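Local atomic coordinates of ABC transporter periplasmic peptide-binding protein (Pseudoalteromonas, PDB entry 4QFL), a protein that binds dipeptides, here Ala-Phe, in the periplasm, probably to hand them to an ABC transporter for uptake. Residues A[32-37]-A[245-250]; A[283-288]-A[508-513]. All coordinates share one frame; numbering follows the deposited sequence.

Contact 1: A[32-37]-A[245-250]; sequences VYCAEA and DITPNG
Cys34 and Ala35 run parallel to Asp245 and Ile246, the two chain directions 31° apart, as neighbouring strands, 30-35 and 241-246, of a family 5 solute-binding protein. Asp245 N donates to Tyr33 O at 2.7 Å, and Asp245 O accepts from Ala35 N at 2.9 Å. The ladder closes with Thr247 N to Ala35 O at 2.8 Å. Past the strand ends, Pro248 CA still makes a CH···O contact of 3.3 Å with Glu36 O. The Cys34 and Asp245 face carries the disulfide to Cys262; Asp245 OD2 is salt-bridged to Lys256, which also donates to Thr247 OG1. The CB of Glu36 is directed away from 245-250, and its OE2 forms a salt bridge with Arg383, a residue of the phenylalanine pocket, and a hydrogen bond with Ser51 OG. On the Ala35 face, Ile246 keeps CG1 anti to its carbonyl carbon (chi1 -53°), and CD1 beyond it reaches Ala35 CB at 3.9 Å. An alanine here would probably open a gap beside Ala35 CB and the carbonyl of Ala37, where CD1 and CG2 now pack. Two branches fill this place: Ile246 CD1 lies 3.5 Å from Ala37 O, and Ile246 CG2 3.7 Å from Ala37 C.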
loop_
_atom_site.group_PDB
_atom_site.type_symbol
_atom_site.label_atom_id
_atom_site.label_comp_id
_atom_site.label_asym_id
_atom_site.label_seq_id
_atom_site.Cartn_x
_atom_site.Cartn_y
_atom_site.Cartn_z
ATOM N N VAL A 32 -22.853 -4.617 -0.382
ATOM C CA VAL A 32 -21.986 -5.699 -0.839
ATOM C C VAL A 32 -20.867 -5.158 -1.744
ATOM O O VAL A 32 -21.118 -4.569 -2.793
ATOM C CB VAL A 32 -22.770 -6.789 -1.579
ATOM C CG1 VAL A 32 -21.828 -7.886 -2.042
ATOM C CG2 VAL A 32 -23.854 -7.357 -0.675
ATOM N N TYR A 33 -19.633 -5.361 -1.296
ATOM C CA TYR A 33 -18.433 -4.845 -1.932
ATOM C C TYR A 33 -17.713 -6.015 -2.598
ATOM O O TYR A 33 -17.389 -7.008 -1.943
ATOM C CB TYR A 33 -17.552 -4.219 -0.847
ATOM C CG TYR A 33 -16.266 -3.561 -1.303
ATOM C CD1 TYR A 33 -15.145 -4.325 -1.639
ATOM C CD2 TYR A 33 -16.152 -2.176 -1.357
ATOM C CE1 TYR A 33 -13.956 -3.723 -2.037
ATOM C CE2 TYR A 33 -14.972 -1.568 -1.752
ATOM C CZ TYR A 33 -13.877 -2.343 -2.086
ATOM O OH TYR A 33 -12.698 -1.742 -2.478
ATOM N N CYS A 34 -17.480 -5.906 -3.904
ATOM C CA CYS A 34 -16.745 -6.931 -4.655
ATOM C C CYS A 34 -15.259 -6.677 -4.557
ATOM O O CYS A 34 -14.749 -5.744 -5.181
ATOM C CB CYS A 34 -17.130 -6.934 -6.135
ATOM S SG CYS A 34 -18.305 -8.236 -6.625
ATOM N N ALA A 35 -14.580 -7.528 -3.791
ATOM C CA ALA A 35 -13.155 -7.382 -3.486
ATOM C C ALA A 35 -12.265 -8.251 -4.373
ATOM O O ALA A 35 -12.617 -9.380 -4.713
ATOM C CB ALA A 35 -12.914 -7.714 -2.034
ATOM N N GLU A 36 -11.100 -7.728 -4.732
ATOM C CA GLU A 36 -10.221 -8.413 -5.674
ATOM C C GLU A 36 -9.342 -9.514 -5.053
ATOM O O GLU A 36 -8.687 -10.267 -5.771
ATOM C CB GLU A 36 -9.364 -7.396 -6.448
ATOM C CG GLU A 36 -8.162 -6.813 -5.681
ATOM C CD GLU A 36 -8.506 -5.592 -4.855
ATOM O OE1 GLU A 36 -9.707 -5.316 -4.627
ATOM O OE2 GLU A 36 -7.563 -4.891 -4.433
ATOM N N ALA A 37 -9.315 -9.620 -3.726
ATOM C CA ALA A 37 -8.498 -10.654 -3.099
ATOM C C ALA A 37 -8.901 -10.940 -1.667
ATOM O O ALA A 37 -9.559 -10.143 -1.018
ATOM C CB ALA A 37 -7.025 -10.296 -3.159
ATOM N N ASP A 245 -17.474 -9.549 -0.991
ATOM C CA ASP A 245 -17.558 -10.741 -1.814
ATOM C C ASP A 245 -16.203 -10.917 -2.472
ATOM O O ASP A 245 -15.839 -10.156 -3.357
ATOM C CB ASP A 245 -18.650 -10.548 -2.868
ATOM C CG ASP A 245 -18.804 -11.738 -3.788
ATOM O OD1 ASP A 245 -17.872 -12.554 -3.864
ATOM O OD2 ASP A 245 -19.860 -11.852 -4.449
ATOM N N ILE A 246 -15.441 -11.898 -2.015
ATOM C CA ILE A 246 -14.100 -12.106 -2.546
ATOM C C ILE A 246 -14.140 -12.719 -3.938
ATOM O O ILE A 246 -14.445 -13.898 -4.104
ATOM C CB ILE A 246 -13.287 -13.001 -1.634
ATOM C CG1 ILE A 246 -13.311 -12.442 -0.214
ATOM C CG2 ILE A 246 -11.870 -13.115 -2.147
ATOM C CD1 ILE A 246 -12.791 -11.057 -0.110
ATOM N N THR A 247 -13.832 -11.911 -4.940
ATOM C CA THR A 247 -13.949 -12.326 -6.332
ATOM C C THR A 247 -12.727 -11.840 -7.104
ATOM O O THR A 247 -12.714 -10.718 -7.612
ATOM C CB THR A 247 -15.194 -11.711 -6.985
ATOM O OG1 THR A 247 -16.334 -11.921 -6.148
ATOM C CG2 THR A 247 -15.448 -12.335 -8.336
ATOM N N PRO A 248 -11.693 -12.688 -7.202
ATOM C CA PRO A 248 -10.424 -12.277 -7.811
ATOM C C PRO A 248 -10.518 -11.927 -9.294
ATOM O O PRO A 248 -9.758 -11.096 -9.779
ATOM C CB PRO A 248 -9.536 -13.499 -7.617
ATOM C CG PRO A 248 -10.141 -14.222 -6.463
ATOM C CD PRO A 248 -11.608 -14.028 -6.601
ATOM N N ASN A 249 -11.421 -12.563 -10.020
ATOM C CA ASN A 249 -11.478 -12.332 -11.449
ATOM C C ASN A 249 -12.151 -11.009 -11.766
ATOM O O ASN A 249 -13.311 -10.799 -11.409
ATOM C CB ASN A 249 -12.192 -13.479 -12.157
ATOM C CG ASN A 249 -12.175 -13.325 -13.667
ATOM O OD1 ASN A 249 -11.126 -13.422 -14.304
ATOM N ND2 ASN A 249 -13.337 -13.084 -14.244
ATOM N N GLY A 250 -11.416 -10.126 -12.438
ATOM C CA GLY A 250 -11.882 -8.782 -12.745
ATOM C C GLY A 250 -13.202 -8.700 -13.495
ATOM O O GLY A 250 -14.090 -7.934 -13.139
#

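Contact 2: A[283-288]-A[508-513]; sequences NVERET and RFQASS
Arg286 sets CG anti to its backbone N (chi1 171°) and Phe509 sets CG anti to its carbonyl carbon (chi1 -69°), which brings the two side chains of this non-hydrogen-bonded pair together. They lie side by side, pointing the same way. Arg286 CG comes to 3.6 Å from Phe509 CE1, and the extended arginine chain continues past the ring until Arg286 NH1 stands 3.6 Å from Phe509 CZ, at the ring edge and in its plane. Guanidinium and ring planes are 87° apart, and NH1 meets the ring at its edge, not over its face; Arg286 NH2 is held by Asn330. On the same face Val284 CG1 approaches Phe509 CD1, while its CG2 meets Ala511 CB at 4.1 Å, and Leu273 and Leu276 of helix 273-278 pack against this apolar patch.

Beneath these groups is an antiparallel beta ladder, in which Asn283, Glu285 and Glu287 form hydrogen-bonded pairs with Ser512, Gln510 and Arg508. All six bonds are present, the longest being Gln510 N to Glu285 O at 3.2 Å. The opposite face is polar. One water accepts from Asn283 ND2 and Ser512 OG, and a second lies 2.6 Å from Gln510 O and 2.9 Å from Ser512 OG. Glu287 OE2 takes the N-H of Gly522, and Arg508 donates to Gly522 O and Gly525 O. The oppositely charged Glu287 and Arg508 are thus joined through the Gly522 backbone instead of by a direct salt bridge, which implies that their polar ends tie this end of the ladder to the loop that holds Gly522 and Gly525.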
loop_
_atom_site.group_PDB
_atom_site.type_symbol
_atom_site.label_atom_id
_atom_site.label_comp_id
_atom_site.label_asym_id
_atom_site.label_seq_id
_atom_site.Cartn_x
_atom_site.Cartn_y
_atom_site.Cartn_z
ATOM N N ASN A 283 -22.468 4.342 -11.120
ATOM C CA ASN A 283 -21.506 5.437 -11.101
ATOM C C ASN A 283 -20.096 4.893 -11.141
ATOM O O ASN A 283 -19.779 3.924 -10.467
ATOM C CB ASN A 283 -21.655 6.273 -9.834
ATOM C CG ASN A 283 -22.997 6.953 -9.734
ATOM O OD1 ASN A 283 -23.540 7.451 -10.728
ATOM N ND2 ASN A 283 -23.544 6.980 -8.530
ATOM N N VAL A 284 -19.241 5.525 -11.922
ATOM C CA VAL A 284 -17.837 5.159 -11.905
ATOM C C VAL A 284 -17.023 6.408 -11.580
ATOM O O VAL A 284 -17.016 7.380 -12.346
ATOM C CB VAL A 284 -17.405 4.524 -13.232
ATOM C CG1 VAL A 284 -15.990 3.968 -13.115
ATOM C CG2 VAL A 284 -18.390 3.435 -13.625
ATOM N N GLU A 285 -16.373 6.398 -10.421
ATOM C CA GLU A 285 -15.563 7.535 -10.022
ATOM C C GLU A 285 -14.181 7.378 -10.615
ATOM O O GLU A 285 -13.711 6.268 -10.814
ATOM C CB GLU A 285 -15.456 7.622 -8.509
ATOM C CG GLU A 285 -16.752 7.893 -7.796
ATOM C CD GLU A 285 -16.593 7.768 -6.289
ATOM O OE1 GLU A 285 -16.001 8.691 -5.679
ATOM O OE2 GLU A 285 -17.034 6.739 -5.717
ATOM N N ARG A 286 -13.532 8.505 -10.874
ATOM C CA ARG A 286 -12.256 8.543 -11.559
ATOM C C ARG A 286 -11.449 9.653 -10.913
ATOM O O ARG A 286 -11.727 10.818 -11.127
ATOM C CB ARG A 286 -12.507 8.858 -13.040
ATOM C CG ARG A 286 -11.275 9.150 -13.862
ATOM C CD ARG A 286 -11.649 9.670 -15.249
ATOM N NE ARG A 286 -10.452 9.928 -16.038
ATOM C CZ ARG A 286 -10.082 9.224 -17.102
ATOM N NH1 ARG A 286 -10.837 8.223 -17.546
ATOM N NH2 ARG A 286 -8.961 9.530 -17.732
ATOM N N GLU A 287 -10.465 9.304 -10.094
ATOM C CA GLU A 287 -9.744 10.331 -9.356
ATOM C C GLU A 287 -8.238 10.252 -9.560
ATOM O O GLU A 287 -7.690 9.172 -9.799
ATOM C CB GLU A 287 -10.052 10.219 -7.871
ATOM C CG GLU A 287 -11.516 10.045 -7.563
ATOM C CD GLU A 287 -11.798 9.962 -6.062
ATOM O OE1 GLU A 287 -12.994 9.889 -5.696
ATOM O OE2 GLU A 287 -10.836 9.975 -5.249
ATOM N N THR A 288 -7.574 11.405 -9.464
ATOM C CA THR A 288 -6.125 11.436 -9.495
ATOM C C THR A 288 -5.582 10.813 -8.212
ATOM O O THR A 288 -6.233 10.868 -7.161
ATOM C CB THR A 288 -5.588 12.865 -9.629
ATOM O OG1 THR A 288 -4.161 12.816 -9.662
ATOM C CG2 THR A 288 -6.008 13.706 -8.447
ATOM N N ARG A 508 -7.383 6.394 -10.305
ATOM C CA ARG A 508 -8.080 5.548 -9.351
ATOM C C ARG A 508 -9.567 5.439 -9.713
ATOM O O ARG A 508 -10.291 6.423 -9.640
ATOM C CB ARG A 508 -7.903 6.112 -7.944
ATOM C CG ARG A 508 -8.361 5.186 -6.849
ATOM C CD ARG A 508 -8.048 5.741 -5.474
ATOM N NE ARG A 508 -8.153 4.691 -4.470
ATOM C CZ ARG A 508 -7.668 4.788 -3.242
ATOM N NH1 ARG A 508 -7.064 5.904 -2.863
ATOM N NH2 ARG A 508 -7.787 3.776 -2.399
ATOM N N PHE A 509 -10.013 4.251 -10.114
ATOM C CA PHE A 509 -11.415 4.036 -10.488
ATOM C C PHE A 509 -12.176 3.188 -9.464
ATOM O O PHE A 509 -11.611 2.301 -8.837
ATOM C CB PHE A 509 -11.531 3.298 -11.825
ATOM C CG PHE A 509 -11.095 4.090 -13.022
ATOM C CD1 PHE A 509 -11.973 4.964 -13.648
ATOM C CD2 PHE A 509 -9.823 3.916 -13.554
ATOM C CE1 PHE A 509 -11.579 5.674 -14.761
ATOM C CE2 PHE A 509 -9.418 4.625 -14.669
ATOM C CZ PHE A 509 -10.299 5.509 -15.275
ATOM N N GLN A 510 -13.470 3.447 -9.325
ATOM C CA GLN A 510 -14.355 2.543 -8.608
ATOM C C GLN A 510 -15.773 2.592 -9.155
ATOM O O GLN A 510 -16.317 3.669 -9.397
ATOM C CB GLN A 510 -14.391 2.857 -7.123
ATOM C CG GLN A 510 -15.320 1.941 -6.349
ATOM C CD GLN A 510 -15.231 2.191 -4.873
ATOM O OE1 GLN A 510 -15.892 3.080 -4.346
ATOM N NE2 GLN A 510 -14.384 1.424 -4.193
ATOM N N ALA A 511 -16.371 1.421 -9.347
ATOM C CA ALA A 511 -17.743 1.365 -9.820
ATOM C C ALA A 511 -18.690 1.058 -8.677
ATOM O O ALA A 511 -18.360 0.308 -7.769
ATOM C CB ALA A 511 -17.894 0.332 -10.922
ATOM N N SER A 512 -19.877 1.646 -8.720
ATOM C CA SER A 512 -20.876 1.340 -7.718
ATOM C C SER A 512 -22.293 1.585 -8.224
ATOM O O SER A 512 -22.512 2.350 -9.164
ATOM C CB SER A 512 -20.602 2.130 -6.427
ATOM O OG SER A 512 -20.644 3.533 -6.635
ATOM N N SER A 513 -23.249 0.911 -7.598
ATOM C CA SER A 513 -24.649 1.225 -7.811
ATOM C C SER A 513 -24.943 2.695 -7.503
ATOM O O SER A 513 -24.413 3.280 -6.551
ATOM C CB SER A 513 -25.533 0.341 -6.950
ATOM O OG SER A 513 -26.735 1.035 -6.681
HETATM O O HOH W 1 -22.375 5.816 -6.271
HETATM O O HOH W 2 -18.122 4.517 -7.674
#

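Overall arrangement
The centres of contact 1 and contact 2 lie 15 Å apart, and the two come in series along the chain, the pairing of 32-37 with 245-250 closing before 283-288 meets 508-513. Strand 264-266 connects them laterally: it runs parallel to strand 30-35 on one side and antiparallel to strand 500-513 on the other. They also touch directly, with Tyr33 CE2 packed 3.9 Å from Gln510 NE2. Sequence-distant parts, including both the N-terminal strand and a strand near the C-terminus, are thereby joined in one lobe of the fold. Both come near the dipeptide: the side chain of Glu36 is about 6 Å from the phenylalanine, and that of Arg508 about 8 Å from the alanine.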